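Long-range contacts in 5,10-methylenetetrahydromethanopterin reductase (Methanopyrus kandleri, PDB 1EZW), which catalyses the reversible, coenzyme F420-dependent reduction of methylene-tetrahydromethanopterin to methyl-tetrahydromethanopterin, a step in making methane from carbon dioxide: residues R71-T76 with G151-T156; G145-E150 with A159-R164; F232-D237 with E337-E342. All coordinates share one frame; numbering follows the deposited sequence.

How the contacts relate
All three contacts lie toward the outside of a TIM barrel, away from its eight-stranded parallel sheet. Contacts 1 and 2 are neighbours, centres 11 Å apart, and their segments alternate along the chain: 145-150, 151-156 and 159-164 all belong to the excursion between helix 127-142 and strand 173-176. They touch directly, Thr-156 N lying 2.8 Å from Tyr-149 O. Together they set this excursion against the start of helix 73-86 at the border with the second subunit of the tetramer. Contact 3 follows later in the sequence and joins strand 232-234 to helix 332-342 on the opposite side of the chain's centre, 42 Å from contact 1 and 45 Å from contact 2, centre to centre.

Contact 1 of 3, residues R71-T76 with G151-T156; sequences RHPLIT and GKYVKT
Pro-73, in the first turn of helix 73-86, faces Val-154 in an irregular loop with their CA atoms 8.1 Å apart, and no hydrogen bond joins the two backbones. The contact is made by side chains. In the modelled conformer of Tyr-153, its phenol and the ring of Pro-73 reach toward each other tip to tip, OH coming to 3.3 Å from Pro-73 CD. In that conformer the hydroxyl is hydrogen-bonded to Pro-68 O, so its polar end is satisfied although buried against an apolar ring. Val-154 slides past Pro-73 in the opposite direction; its CG2, anti to the backbone N, lies 3.8 Å from Pro-73 CG and also touches His-72 CE1 at 4.1 Å. Proline suits the first turn of a helix, where its nitrogen need not donate, and here its rigid ring doubles as an apolar surface. His-72 is the N-cap of helix 73-86, one of the helices around the TIM barrel. Its CG stands anti to the backbone N (chi1 -168°), and within the ring ND1 accepts from Leu-74 N at 3.0 Å, the donor almost in the ring plane and the bond nearly straight at 169°. An alanine in place of His-72 would probably leave Leu-74 N without its capping acceptor and open a gap beside Val-154 CG2. The imidazole also meets the ring of Trp-117, which packs against Tyr-153 as well. Further along, Leu-74 CD1 approaches Thr-156 CG2 at 4.3 Å, methyl to methyl, while Thr-156 OG1 bonds to Tyr-149 N.

Contact 2 of 3, residues G145-E150 with A159-R164; sequences GPVEYE and ADVKAR
Val-147 and Val-161 have nearly the same first torsion (179° and 180°), with CG1 anti to the backbone N and CG2 anti to the carbonyl carbon, and it is the two CG2 methyls that meet, 4.1 Å apart, as the side chains cross obliquely. They sit beside a single antiparallel bridge in the excursion between helix 127-142 and strand 173-176 of the TIM barrel. Val-147 and Ala-159 form its hydrogen-bonded pair. Ala-159 N donates to Val-147 O at 3.0 Å, in the carbonyl plane, whereas Val-147 N reaches Ala-159 O at 2.8 Å from above the plane of the Ala-159 carbonyl. Alanine's small methyl fits beside Val-147, CB to CB 4.2 Å, where Leu-74 of helix 73-86 and Tyr-40 of the second subunit also pack on Ala-159.

Before the bridge, Gly-145 has a positive phi of 65°, and a side chain here would run into Val-161 CG2; the peptide leading to Pro-146 is cis, a form that proline tolerates better than other residues. Segment 159-164 also faces the second subunit: Asp-160 OD1 makes a salt bridge with Lys-105 of that subunit, while in the modelled conformer of Lys-162, NZ forms a salt bridge with Asp-160 OD2 at 2.6 Å, from above the carboxylate plane. Further along, Arg-164 NH2 donates to both Val-161 O and Ala-163 O, at 3.0 Å and 3.2 Å.

Contact 3 of 3, residues F232-D237 with E337-E342; sequences FSIDKD and ELVGQE
Leu-338 and Val-339, adjacent on the last turns of helix 332-342, carry the contact with strand 232-234 and the turn after it. In Leu-338, CG is anti to the backbone N (chi1 -167°); beyond it CD2 rests 3.6 Å from both Asp-235 C and Lys-236 N and 4.0 Å from Ile-234 CG1. Leucine is long enough for CD2 to reach this backbone while CG packs against Ile-234 CD1.

Val-339 follows. Its CG2 alone meets two residues of the strand: Phe-232 CE2 at 3.7 Å and Ile-234 CG2 at 3.9 Å. Phe-232 and Ile-234, two residues apart, both point toward the helix, and Val-307 of helix 304-316 packs on both of them. Beyond the strand, Asp-235 OD1 accepts from Asp-237 N at 2.7 Å through its anti lone pair, an Asx turn that leads into helix 238-254, which Asp-237 caps. Segment axes 9.8 Å apart, crossing at 73° with no hydrogen bond between them, make this an apolar helix-on-strand packing at the periphery of the TIM barrel, joining the C-terminal helix 332-342 to the short parallel pair of strands 232-234 and 300-302.

Contact 1 of 3, residues R71-T76 with G151-T156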
# COMPACT_ATOMS: atom_id res chain seq x y z
N ARG A 71 18.01 -19.42 -5.91
CA ARG A 71 18.26 -18.07 -6.44
C ARG A 71 19.72 -17.80 -6.17
O ARG A 71 20.26 -18.25 -5.17
CB ARG A 71 17.48 -17.00 -5.65
CG ARG A 71 15.97 -17.19 -5.69
CD ARG A 71 15.36 -16.04 -4.83
NE ARG A 71 13.90 -16.15 -4.68
CZ ARG A 71 13.32 -17.05 -3.89
NH1 ARG A 71 11.99 -17.11 -3.79
NH2 ARG A 71 14.07 -17.89 -3.19
N HIS A 72 20.37 -17.02 -7.04
CA HIS A 72 21.76 -16.66 -6.82
C HIS A 72 21.82 -15.86 -5.52
O HIS A 72 20.93 -15.07 -5.21
CB HIS A 72 22.22 -15.80 -7.99
CG HIS A 72 23.71 -15.59 -8.05
ND1 HIS A 72 24.38 -14.75 -7.19
CD2 HIS A 72 24.65 -16.13 -8.87
CE1 HIS A 72 25.68 -14.78 -7.47
NE2 HIS A 72 25.87 -15.61 -8.49
N PRO A 73 22.86 -16.05 -4.71
CA PRO A 73 22.92 -15.28 -3.47
C PRO A 73 22.90 -13.76 -3.63
O PRO A 73 22.44 -13.07 -2.72
CB PRO A 73 24.20 -15.82 -2.79
CG PRO A 73 25.00 -16.33 -3.91
CD PRO A 73 23.98 -17.03 -4.75
N LEU A 74 23.33 -13.24 -4.79
CA LEU A 74 23.30 -11.80 -5.00
C LEU A 74 21.84 -11.37 -5.21
O LEU A 74 21.49 -10.25 -4.90
CB LEU A 74 24.13 -11.39 -6.24
CG LEU A 74 25.64 -11.43 -5.98
CD1 LEU A 74 26.40 -11.24 -7.33
CD2 LEU A 74 26.04 -10.30 -4.98
N ILE A 75 21.02 -12.27 -5.78
CA ILE A 75 19.59 -11.97 -5.93
C ILE A 75 18.92 -12.01 -4.53
O ILE A 75 18.10 -11.14 -4.18
CB ILE A 75 18.93 -12.96 -6.88
CG1 ILE A 75 19.44 -12.69 -8.31
CG2 ILE A 75 17.40 -12.85 -6.80
CD1 ILE A 75 19.08 -11.28 -8.82
N THR A 76 19.27 -13.00 -3.71
CA THR A 76 18.72 -13.01 -2.35
C THR A 76 19.15 -11.73 -1.61
O THR A 76 18.34 -11.10 -0.94
CB THR A 76 19.22 -14.28 -1.60
OG1 THR A 76 18.64 -15.44 -2.21
CG2 THR A 76 18.81 -14.20 -0.11
N GLY A 151 34.30 -18.64 -3.34
CA GLY A 151 34.19 -19.74 -2.40
C GLY A 151 34.06 -21.01 -3.20
O GLY A 151 34.34 -21.02 -4.41
N LYS A 152 33.63 -22.09 -2.55
CA LYS A 152 33.43 -23.38 -3.20
C LYS A 152 32.07 -23.48 -3.86
O LYS A 152 31.91 -24.19 -4.84
CB LYS A 152 33.47 -24.54 -2.18
CG LYS A 152 34.70 -24.65 -1.28
CD LYS A 152 34.47 -25.75 -0.19
CE LYS A 152 34.69 -27.23 -0.66
NZ LYS A 152 33.84 -27.84 -1.74
N TYR A 153 31.07 -22.76 -3.33
CA TYR A 153 29.71 -22.84 -3.88
C TYR A 153 29.35 -21.61 -4.72
O TYR A 153 28.55 -21.69 -5.62
CB TYR A 153 28.71 -23.07 -2.71
CG TYR A 153 27.46 -22.20 -2.72
CD1 TYR A 153 26.27 -22.63 -3.32
CD2 TYR A 153 27.49 -20.92 -2.15
CE1 TYR A 153 25.13 -21.80 -3.34
CE2 TYR A 153 26.36 -20.09 -2.18
CZ TYR A 153 25.20 -20.53 -2.77
OH TYR A 153 24.11 -19.67 -2.79
N VAL A 154 29.97 -20.48 -4.43
CA VAL A 154 29.70 -19.30 -5.24
C VAL A 154 31.00 -18.56 -5.47
O VAL A 154 31.82 -18.41 -4.56
CB VAL A 154 28.65 -18.33 -4.54
CG1 VAL A 154 29.13 -17.88 -3.16
CG2 VAL A 154 28.43 -17.12 -5.44
N LYS A 155 31.19 -18.13 -6.72
CA LYS A 155 32.34 -17.32 -7.07
C LYS A 155 31.77 -16.15 -7.87
O LYS A 155 31.16 -16.33 -8.90
CB LYS A 155 33.37 -18.10 -7.92
CG LYS A 155 34.53 -17.19 -8.34
CD LYS A 155 35.57 -17.96 -9.20
CE LYS A 155 36.67 -16.98 -9.67
NZ LYS A 155 37.81 -17.69 -10.32
N THR A 156 31.97 -14.94 -7.37
CA THR A 156 31.45 -13.77 -8.07
C THR A 156 32.57 -13.10 -8.85
O THR A 156 33.76 -13.47 -8.73
CB THR A 156 30.94 -12.71 -7.09
OG1 THR A 156 32.04 -12.12 -6.38
CG2 THR A 156 29.98 -13.33 -6.07

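Contact 2 of 3, residues G145-E150 with A159-R164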
# COMPACT_ATOMS: atom_id res chain seq x y z
N GLY A 145 29.06 -3.19 -1.05
CA GLY A 145 29.93 -3.78 -2.04
C GLY A 145 31.16 -2.95 -2.32
O GLY A 145 31.50 -2.04 -1.55
N PRO A 146 31.85 -3.23 -3.42
CA PRO A 146 31.49 -4.28 -4.37
C PRO A 146 31.65 -5.66 -3.72
O PRO A 146 32.54 -5.88 -2.88
CB PRO A 146 32.48 -4.07 -5.51
CG PRO A 146 33.70 -3.57 -4.73
CD PRO A 146 33.03 -2.50 -3.91
N VAL A 147 30.79 -6.59 -4.09
CA VAL A 147 30.93 -7.91 -3.55
C VAL A 147 32.02 -8.62 -4.37
O VAL A 147 31.99 -8.60 -5.58
CB VAL A 147 29.65 -8.71 -3.69
CG1 VAL A 147 29.87 -10.10 -3.14
CG2 VAL A 147 28.49 -7.98 -3.00
N GLU A 148 33.00 -9.21 -3.69
CA GLU A 148 34.06 -9.95 -4.37
C GLU A 148 34.26 -11.14 -3.48
O GLU A 148 34.74 -11.02 -2.35
CB GLU A 148 35.34 -9.12 -4.47
CG GLU A 148 35.20 -7.98 -5.49
CD GLU A 148 36.49 -7.18 -5.65
OE1 GLU A 148 36.90 -6.92 -6.80
OE2 GLU A 148 37.08 -6.80 -4.62
N TYR A 149 33.84 -12.28 -3.97
CA TYR A 149 33.94 -13.48 -3.16
C TYR A 149 34.15 -14.73 -3.99
O TYR A 149 33.43 -15.00 -4.94
CB TYR A 149 32.66 -13.64 -2.30
CG TYR A 149 32.80 -14.74 -1.30
CD1 TYR A 149 33.54 -14.56 -0.15
CD2 TYR A 149 32.25 -16.00 -1.55
CE1 TYR A 149 33.74 -15.61 0.76
CE2 TYR A 149 32.44 -17.06 -0.65
CZ TYR A 149 33.18 -16.85 0.50
OH TYR A 149 33.36 -17.87 1.41
N GLU A 150 35.15 -15.51 -3.61
CA GLU A 150 35.43 -16.73 -4.32
C GLU A 150 35.39 -17.88 -3.33
O GLU A 150 36.32 -18.08 -2.55
CB GLU A 150 36.81 -16.66 -4.99
CG GLU A 150 37.17 -17.98 -5.66
CD GLU A 150 38.35 -17.87 -6.62
OE1 GLU A 150 38.78 -18.93 -7.14
OE2 GLU A 150 38.83 -16.74 -6.87
N ALA A 159 31.25 -7.45 -8.21
CA ALA A 159 29.84 -7.08 -8.29
C ALA A 159 29.48 -5.81 -7.54
O ALA A 159 29.27 -5.85 -6.34
CB ALA A 159 29.01 -8.25 -7.78
N ASP A 160 29.41 -4.69 -8.26
CA ASP A 160 29.07 -3.45 -7.62
C ASP A 160 27.61 -3.52 -7.18
O ASP A 160 26.83 -4.37 -7.67
CB ASP A 160 29.34 -2.27 -8.55
CG ASP A 160 28.46 -2.28 -9.77
OD1 ASP A 160 28.30 -3.33 -10.42
OD2 ASP A 160 27.94 -1.20 -10.10
N VAL A 161 27.28 -2.65 -6.25
CA VAL A 161 25.94 -2.63 -5.65
C VAL A 161 25.42 -1.22 -5.57
O VAL A 161 26.07 -0.34 -5.04
CB VAL A 161 26.01 -3.18 -4.21
CG1 VAL A 161 24.62 -3.15 -3.58
CG2 VAL A 161 26.55 -4.62 -4.21
N LYS A 162 24.23 -0.99 -6.10
CA LYS A 162 23.66 0.33 -5.98
C LYS A 162 22.60 0.36 -4.90
O LYS A 162 22.56 1.29 -4.10
CB LYS A 162 23.04 0.79 -7.30
CG LYS A 162 24.02 1.48 -8.22
CD LYS A 162 23.75 0.96 -9.60
CE LYS A 162 24.13 -0.50 -9.61
NZ LYS A 162 25.52 -0.75 -9.16
N ALA A 163 21.76 -0.68 -4.85
CA ALA A 163 20.67 -0.72 -3.86
C ALA A 163 21.19 -0.58 -2.45
O ALA A 163 22.23 -1.17 -2.09
CB ALA A 163 19.89 -2.03 -3.99
N ARG A 164 20.51 0.23 -1.66
CA ARG A 164 20.90 0.36 -0.28
C ARG A 164 19.74 -0.02 0.64
O ARG A 164 18.58 0.31 0.39
CB ARG A 164 21.35 1.78 0.05
CG ARG A 164 22.76 2.13 -0.52
CD ARG A 164 23.86 1.28 0.14
NE ARG A 164 25.19 1.62 -0.39
CZ ARG A 164 25.67 1.21 -1.56
NH1 ARG A 164 26.90 1.58 -1.96
NH2 ARG A 164 24.96 0.39 -2.31

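Contact 3 of 3, residues F232-D237 with E337-E342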
# COMPACT_ATOMS: atom_id res chain seq x y z
N PHE A 232 1.63 -24.77 16.69
CA PHE A 232 1.02 -24.09 17.83
C PHE A 232 -0.48 -24.04 17.68
O PHE A 232 -0.99 -23.80 16.57
CB PHE A 232 1.59 -22.66 17.84
CG PHE A 232 1.31 -21.87 19.06
CD1 PHE A 232 2.30 -21.70 20.02
CD2 PHE A 232 0.11 -21.18 19.20
CE1 PHE A 232 2.11 -20.85 21.12
CE2 PHE A 232 -0.10 -20.32 20.29
CZ PHE A 232 0.89 -20.15 21.24
N SER A 233 -1.21 -24.26 18.78
CA SER A 233 -2.67 -24.19 18.68
C SER A 233 -3.28 -23.72 19.99
O SER A 233 -3.15 -24.41 21.02
CB SER A 233 -3.27 -25.53 18.26
OG SER A 233 -4.65 -25.35 17.87
N ILE A 234 -3.94 -22.57 19.95
CA ILE A 234 -4.52 -22.02 21.16
C ILE A 234 -5.99 -21.65 20.96
O ILE A 234 -6.39 -21.13 19.91
CB ILE A 234 -3.69 -20.80 21.63
CG1 ILE A 234 -4.07 -20.41 23.07
CG2 ILE A 234 -3.90 -19.59 20.63
CD1 ILE A 234 -3.28 -19.25 23.64
N ASP A 235 -6.79 -21.93 21.99
CA ASP A 235 -8.23 -21.63 21.93
C ASP A 235 -8.71 -21.60 23.38
O ASP A 235 -8.10 -22.23 24.24
CB ASP A 235 -8.94 -22.74 21.15
CG ASP A 235 -10.40 -22.41 20.82
OD1 ASP A 235 -11.26 -22.47 21.73
OD2 ASP A 235 -10.66 -22.08 19.63
N LYS A 236 -9.78 -20.86 23.66
CA LYS A 236 -10.28 -20.84 25.04
C LYS A 236 -10.79 -22.25 25.40
O LYS A 236 -10.90 -22.59 26.57
CB LYS A 236 -11.39 -19.79 25.19
CG LYS A 236 -12.54 -19.99 24.22
CD LYS A 236 -13.55 -18.82 24.30
CE LYS A 236 -14.78 -19.10 23.45
NZ LYS A 236 -14.39 -19.40 22.04
N ASP A 237 -11.10 -23.05 24.39
CA ASP A 237 -11.56 -24.43 24.57
C ASP A 237 -10.35 -25.32 24.27
O ASP A 237 -10.01 -25.58 23.11
CB ASP A 237 -12.68 -24.76 23.58
CG ASP A 237 -13.18 -26.21 23.71
OD1 ASP A 237 -12.37 -27.11 23.97
OD2 ASP A 237 -14.39 -26.45 23.49
N GLU A 337 -4.96 -13.14 18.62
CA GLU A 337 -5.43 -12.20 19.62
C GLU A 337 -5.38 -12.83 21.02
O GLU A 337 -5.05 -12.15 22.00
CB GLU A 337 -6.86 -11.74 19.26
CG GLU A 337 -6.85 -10.85 18.01
CD GLU A 337 -8.23 -10.40 17.61
OE1 GLU A 337 -9.19 -11.21 17.73
OE2 GLU A 337 -8.35 -9.25 17.15
N LEU A 338 -5.71 -14.11 21.10
CA LEU A 338 -5.68 -14.81 22.39
C LEU A 338 -4.22 -14.85 22.88
O LEU A 338 -3.92 -14.63 24.07
CB LEU A 338 -6.31 -16.20 22.21
CG LEU A 338 -6.66 -16.97 23.48
CD1 LEU A 338 -7.43 -16.06 24.45
CD2 LEU A 338 -7.43 -18.20 23.09
N VAL A 339 -3.27 -15.06 21.98
CA VAL A 339 -1.87 -15.00 22.40
C VAL A 339 -1.51 -13.58 22.88
O VAL A 339 -0.88 -13.40 23.92
CB VAL A 339 -0.89 -15.40 21.23
CG1 VAL A 339 0.60 -15.15 21.63
CG2 VAL A 339 -1.09 -16.84 20.88
N GLY A 340 -1.90 -12.54 22.14
CA GLY A 340 -1.55 -11.20 22.56
C GLY A 340 -2.21 -10.79 23.89
O GLY A 340 -1.60 -10.09 24.70
N GLN A 341 -3.43 -11.25 24.11
CA GLN A 341 -4.17 -10.90 25.34
C GLN A 341 -3.91 -11.76 26.56
O GLN A 341 -3.91 -11.23 27.67
CB GLN A 341 -5.68 -10.95 25.07
CG GLN A 341 -6.21 -9.82 24.19
CD GLN A 341 -6.12 -8.47 24.89
OE1 GLN A 341 -5.34 -7.60 24.50
NE2 GLN A 341 -6.91 -8.30 25.94
N GLU A 342 -3.69 -13.06 26.37
CA GLU A 342 -3.53 -13.94 27.54
C GLU A 342 -2.24 -14.75 27.65
O GLU A 342 -2.10 -15.60 28.58
CB GLU A 342 -4.72 -14.90 27.62
CG GLU A 342 -6.08 -14.18 27.53
CD GLU A 342 -7.25 -15.07 27.90
OE1 GLU A 342 -8.41 -14.65 27.65
OE2 GLU A 342 -7.03 -16.18 28.45